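Local coordinates for protein AT5g51070/K3K7_27 (Arabidopsis thaliana, PDB 5GKM) that probably acts as an ATP-dependent Clp chaperone, ClpD, of which this chain is the N-terminal domain, at residues Gly136-Leu139 / Lys140-Ala144. Sequence-based numbering, arbitrary orientation.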
ATOM      1  N   GLY A 136      -6.856  -2.010  -7.318  1.00 17.78           N
ATOM      2  CA  GLY A 136      -7.477  -1.646  -8.545  1.00 18.58           C
ATOM      3  C   GLY A 136      -8.854  -1.093  -8.371  1.00 18.18           C
ATOM      4  O   GLY A 136      -9.195  -0.213  -9.087  1.00 20.32           O
ATOM      5  N   ARG A 137      -9.616  -1.626  -7.450  1.00 17.61           N
ATOM      6  CA  ARG A 137     -10.948  -1.101  -7.272  1.00 19.42           C
ATOM      7  C   ARG A 137     -10.936   0.343  -6.830  1.00 18.50           C
ATOM      8  O   ARG A 137     -11.725   1.113  -7.257  1.00 18.92           O
ATOM      9  CB  ARG A 137     -11.711  -1.929  -6.274  1.00 20.53           C
ATOM     10  CG  ARG A 137     -11.873  -3.375  -6.675  1.00 25.33           C
ATOM     11  CD  ARG A 137     -12.484  -4.193  -5.570  1.00 26.98           C
ATOM     12  NE  ARG A 137     -13.891  -3.948  -5.452  1.00 29.90           N
ATOM     13  CZ  ARG A 137     -14.656  -4.481  -4.510  1.00 33.14           C
ATOM     14  NH1 ARG A 137     -14.133  -5.293  -3.619  1.00 35.85           N
ATOM     15  NH2 ARG A 137     -15.946  -4.224  -4.455  1.00 32.43           N
ATOM     16  N   VAL A 138     -10.048   0.671  -5.914  1.00 16.67           N
ATOM     17  CA  VAL A 138      -9.905   2.023  -5.484  1.00 16.47           C
ATOM     18  C   VAL A 138      -9.432   2.956  -6.603  1.00 16.99           C
ATOM     19  O   VAL A 138      -9.944   3.995  -6.775  1.00 17.21           O
ATOM     20  CB  VAL A 138      -8.886   2.109  -4.341  1.00 17.64           C
ATOM     21  CG1 VAL A 138      -8.691   3.523  -3.862  1.00 16.94           C
ATOM     22  CG2 VAL A 138      -9.288   1.216  -3.210  1.00 18.17           C
ATOM     23  N   LEU A 139      -8.429   2.511  -7.351  1.00 15.95           N
ATOM     24  CA  LEU A 139      -7.927   3.324  -8.419  1.00 17.21           C
ATOM     25  C   LEU A 139      -9.007   3.562  -9.480  1.00 18.11           C
ATOM     26  O   LEU A 139      -9.116   4.615 -10.006  1.00 20.85           O
ATOM     27  CB  LEU A 139      -6.625   2.771  -8.995  1.00 16.64           C
ATOM     28  CG  LEU A 139      -5.462   2.755  -8.012  1.00 16.31           C
ATOM     29  CD1 LEU A 139      -4.258   2.077  -8.633  1.00 19.71           C
ATOM     30  CD2 LEU A 139      -5.026   4.138  -7.600  1.00 16.11           C
ATOM     31  N   LYS A 140      -9.788   2.544  -9.733  1.00 19.11           N
ATOM     32  CA  LYS A 140     -10.851   2.685 -10.699  1.00 22.61           C
ATOM     33  C   LYS A 140     -11.855   3.720 -10.230  1.00 22.06           C
ATOM     34  O   LYS A 140     -12.309   4.507 -10.983  1.00 22.26           O
ATOM     35  CB  LYS A 140     -11.535   1.359 -10.976  1.00 26.36           C
ATOM     36  CG  LYS A 140     -12.683   1.459 -11.968  1.00 29.35           C
ATOM     37  CD  LYS A 140     -13.283   0.110 -12.277  1.00 34.35           C
ATOM     38  CE  LYS A 140     -14.128   0.170 -13.552  1.00 40.02           C
ATOM     39  NZ  LYS A 140     -15.340  -0.682 -13.454  1.00 48.04           N
ATOM     40  N   ARG A 141     -12.174   3.686  -8.959  1.00 21.17           N
ATOM     41  CA  ARG A 141     -13.079   4.649  -8.415  1.00 20.58           C
ATOM     42  C   ARG A 141     -12.506   6.050  -8.500  1.00 20.62           C
ATOM     43  O   ARG A 141     -13.210   6.988  -8.692  1.00 23.69           O
ATOM     44  CB  ARG A 141     -13.490   4.267  -6.997  1.00 21.29           C
ATOM     45  CG  ARG A 141     -14.387   5.249  -6.309  1.00 23.53           C
ATOM     46  CD  ARG A 141     -15.805   5.120  -6.859  1.00 26.36           C
ATOM     47  NE  ARG A 141     -16.467   3.860  -6.579  1.00 29.74           N
ATOM     48  CZ  ARG A 141     -17.278   3.656  -5.556  1.00 29.11           C
ATOM     49  NH1 ARG A 141     -17.489   4.617  -4.702  1.00 30.15           N
ATOM     50  NH2 ARG A 141     -17.848   2.509  -5.368  1.00 31.63           N
ATOM     51  N   LEU A 142     -11.206   6.177  -8.351  1.00 21.49           N
ATOM     52  CA  LEU A 142     -10.545   7.468  -8.479  1.00 19.56           C
ATOM     53  C   LEU A 142     -10.265   7.886  -9.928  1.00 21.50           C
ATOM     54  O   LEU A 142      -9.799   8.933 -10.128  1.00 23.13           O
ATOM     55  CB  LEU A 142      -9.252   7.519  -7.664  1.00 21.27           C
ATOM     56  CG  LEU A 142      -9.393   7.233  -6.181  1.00 20.69           C
ATOM     57  CD1 LEU A 142      -8.075   7.040  -5.465  1.00 20.70           C
ATOM     58  CD2 LEU A 142     -10.158   8.349  -5.528  1.00 24.43           C
ATOM     59  N   GLY A 143     -10.567   7.044 -10.893  1.00 19.67           N
ATOM     60  CA  GLY A 143     -10.285   7.392 -12.269  1.00 21.74           C
ATOM     61  C   GLY A 143      -8.831   7.351 -12.696  1.00 21.47           C
ATOM     62  O   GLY A 143      -8.433   7.995 -13.627  1.00 23.77           O
ATOM     63  N   ALA A 144      -8.053   6.531 -12.009  1.00 19.00           N
ATOM     64  CA  ALA A 144      -6.618   6.487 -12.210  1.00 20.13           C
ATOM     65  C   ALA A 144      -6.247   5.241 -12.984  1.00 22.13           C
ATOM     66  O   ALA A 144      -6.957   4.298 -12.991  1.00 22.38           O
ATOM     67  CB  ALA A 144      -5.891   6.517 -10.882  1.00 20.38           C
TER
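K140 N donates to G136 O at 2.9 Å, a helical bond in the last turns of helix 134-142, whose C-terminal end is closed by a Schellman motif. R141 N bonds in the same i to i+4 way to R137 O, and L142 N to V138 O. The outer bond of the Schellman motif runs from A144 N to L139 O, at 3.0 Å and nearly straight, with an N-H...O angle of 174°. The inner bond runs from G143 N to K140 O, at 3.1 Å. G143 makes the turn with a positive phi of 73°, a backbone shape that suits glycine.

The reversal also brings apolar groups together. The turn brings A144 CB to 4.1 Å from L139 CD2. I57 touches L139, L142 and A144, and M146 and L149 of the following helix 146-158 pack on L139. One turn apart, V138 and L142 lie side by side and point the same way. V138 CG1 is set anti to the backbone N (chi1 179°) and meets L142 CD1 at 3.9 Å. V138 also packs on V66 and W70 of helix 59-71, which ties this short helix into the all-helical Clp N-terminal domain. R141 bends at chi2 and chi3, and its NH1 is hydrogen-bonded to S68 OG of helix 59-71. L142 CG lies against the backbone, 3.3 Å from V138 O, the same oxygen that receives L142 N.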